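Local coordinates for protein 2-dehydro-3-deoxy-d-gluconate/2-dehydro-3-deoxy-phosphogluconate aldolase (Picrophilus torridus, PDB 4UXD) that is an aldolase of the dihydrodipicolinate synthetase family, built on a barrel of parallel strands wrapped by helices and assembled from four chains, at residues Y137-Y140 / K141-S145. Sequence-based numbering, arbitrary orientation.
Sequences YHYY and KEILS
Residues Tyr137 to Leu144 lie on helix 133-144, where the amide N of Lys141 bonds to Tyr137 O at 2.8 Å and those of Glu142, Ile143 and Leu144 repeat the i to i+4 pattern on the carbonyls of His138, Tyr139 and Tyr140. The same spacing pairs the side chains. On one flank the chain of Lys141 crosses the Tyr137 ring at a slant and its CD comes 3.2 Å from Tyr137 CE2, so the contact is made by methylenes. His138 and Glu142 extend side by side in the same direction, and a weak, bent hydrogen bond runs from His138 NE2 to Glu142 OE1 (3.3 Å). Their ring and carboxylate planes are 82° apart. Glu142 meets the ring because its chain, CG anti to the backbone N (chi1 -156°), bends at chi2. On the buried side Ile143 CD1 sits over one face of the Tyr139 ring in a CH-pi contact, 3.5 Å from the centroid and 17° off the normal. Tyr140 CB and Leu144 CD1 pack more loosely at 4.3 Å. Beyond Leu144, Ser145 OG and Ser145 N reach Lys141 O from opposite faces of its plane, both at 3.1 Å. The helix links strands 120-123 and 150-155 in a beta-alpha-beta unit of the barrel. Tyr139 OH bonds to Ser100 O and Tyr140 OH to Leu123 O, while Pro288 of the second subunit packs on His138 and Glu142. The inner tyrosines are thus held by apolar contacts along the helix and by hydroxyls bonded to backbone carbonyls elsewhere in the chain, whereas the His138-Glu142 pair adds a modest polar link, probably strengthened if the histidine is protonated, at the interface with the second subunit.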
loop_
_atom_site.group_PDB
_atom_site.type_symbol
_atom_site.label_atom_id
_atom_site.label_comp_id
_atom_site.label_asym_id
_atom_site.label_seq_id
_atom_site.Cartn_x
_atom_site.Cartn_y
_atom_site.Cartn_z
ATOM N N TYR A 137 -13.558 6.624 -17.220
ATOM C CA TYR A 137 -14.299 7.646 -17.943
ATOM C C TYR A 137 -15.132 7.020 -19.068
ATOM O O TYR A 137 -16.352 7.130 -19.062
ATOM C CB TYR A 137 -13.357 8.699 -18.508
ATOM C CG TYR A 137 -14.066 9.641 -19.422
ATOM C CD1 TYR A 137 -14.812 10.696 -18.916
ATOM C CD2 TYR A 137 -14.029 9.458 -20.796
ATOM C CE1 TYR A 137 -15.491 11.550 -19.754
ATOM C CE2 TYR A 137 -14.703 10.305 -21.640
ATOM C CZ TYR A 137 -15.435 11.345 -21.117
ATOM O OH TYR A 137 -16.105 12.199 -21.955
ATOM N N HIS A 138 -14.474 6.341 -20.005
ATOM C CA HIS A 138 -15.162 5.731 -21.133
ATOM C C HIS A 138 -16.310 4.796 -20.685
ATOM O O HIS A 138 -17.352 4.703 -21.330
ATOM C CB HIS A 138 -14.161 4.975 -22.012
ATOM C CG HIS A 138 -14.768 4.401 -23.252
ATOM N ND1 HIS A 138 -14.226 3.321 -23.913
ATOM C CD2 HIS A 138 -15.874 4.753 -23.949
ATOM C CE1 HIS A 138 -14.973 3.034 -24.967
ATOM N NE2 HIS A 138 -15.983 3.885 -25.009
ATOM N N TYR A 139 -16.131 4.135 -19.557
ATOM C CA TYR A 139 -17.169 3.259 -19.042
ATOM C C TYR A 139 -18.422 4.048 -18.581
ATOM O O TYR A 139 -19.550 3.709 -18.962
ATOM C CB TYR A 139 -16.576 2.435 -17.921
ATOM C CG TYR A 139 -17.523 1.584 -17.148
ATOM C CD1 TYR A 139 -17.844 0.306 -17.575
ATOM C CD2 TYR A 139 -18.062 2.039 -15.949
ATOM C CE1 TYR A 139 -18.694 -0.492 -16.842
ATOM C CE2 TYR A 139 -18.913 1.255 -15.212
ATOM C CZ TYR A 139 -19.228 -0.011 -15.662
ATOM O OH TYR A 139 -20.067 -0.792 -14.913
ATOM N N TYR A 140 -18.226 5.104 -17.792
ATOM C CA TYR A 140 -19.328 6.000 -17.428
ATOM C C TYR A 140 -19.908 6.698 -18.661
ATOM O O TYR A 140 -21.106 6.961 -18.738
ATOM C CB TYR A 140 -18.877 7.056 -16.413
ATOM C CG TYR A 140 -18.869 6.580 -14.981
ATOM C CD1 TYR A 140 -19.993 6.701 -14.175
ATOM C CD2 TYR A 140 -17.733 5.999 -14.439
ATOM C CE1 TYR A 140 -19.981 6.268 -12.872
ATOM C CE2 TYR A 140 -17.705 5.563 -13.136
ATOM C CZ TYR A 140 -18.823 5.695 -12.349
ATOM O OH TYR A 140 -18.765 5.243 -11.042
ATOM N N LYS A 141 -19.045 6.998 -19.622
ATOM C CA LYS A 141 -19.461 7.647 -20.854
ATOM C C LYS A 141 -20.508 6.809 -21.599
ATOM O O LYS A 141 -21.609 7.282 -21.906
ATOM C CB LYS A 141 -18.233 7.892 -21.739
ATOM C CG LYS A 141 -18.492 8.654 -23.028
ATOM C CD LYS A 141 -17.273 9.518 -23.362
ATOM C CE LYS A 141 -17.194 9.982 -24.818
ATOM N NZ LYS A 141 -18.008 9.181 -25.765
ATOM N N GLU A 142 -20.155 5.558 -21.874
ATOM C CA GLU A 142 -21.012 4.669 -22.633
ATOM C C GLU A 142 -22.346 4.487 -21.930
ATOM O O GLU A 142 -23.398 4.385 -22.562
ATOM C CB GLU A 142 -20.329 3.316 -22.814
ATOM C CG GLU A 142 -20.813 2.516 -24.009
ATOM C CD GLU A 142 -19.841 2.575 -25.178
ATOM O OE1 GLU A 142 -19.208 3.640 -25.375
ATOM O OE2 GLU A 142 -19.698 1.551 -25.886
ATOM N N ILE A 143 -22.288 4.454 -20.604
ATOM C CA ILE A 143 -23.457 4.157 -19.802
ATOM C C ILE A 143 -24.400 5.371 -19.756
ATOM O O ILE A 143 -25.599 5.258 -20.040
ATOM C CB ILE A 143 -23.029 3.725 -18.386
ATOM C CG1 ILE A 143 -22.396 2.341 -18.437
ATOM C CG2 ILE A 143 -24.202 3.678 -17.442
ATOM C CD1 ILE A 143 -21.571 1.969 -17.210
ATOM N N LEU A 144 -23.844 6.524 -19.402
ATOM C CA LEU A 144 -24.611 7.757 -19.303
ATOM C C LEU A 144 -25.224 8.157 -20.644
ATOM O O LEU A 144 -26.195 8.916 -20.681
ATOM C CB LEU A 144 -23.728 8.894 -18.796
ATOM C CG LEU A 144 -23.184 8.744 -17.377
ATOM C CD1 LEU A 144 -22.108 9.799 -17.117
ATOM C CD2 LEU A 144 -24.292 8.853 -16.371
ATOM N N SER A 145 -24.639 7.669 -21.738
ATOM C CA SER A 145 -25.137 7.968 -23.074
ATOM C C SER A 145 -26.383 7.170 -23.409
ATOM O O SER A 145 -27.019 7.418 -24.432
ATOM C CB SER A 145 -24.068 7.686 -24.126
ATOM O OG SER A 145 -23.144 8.749 -24.202
#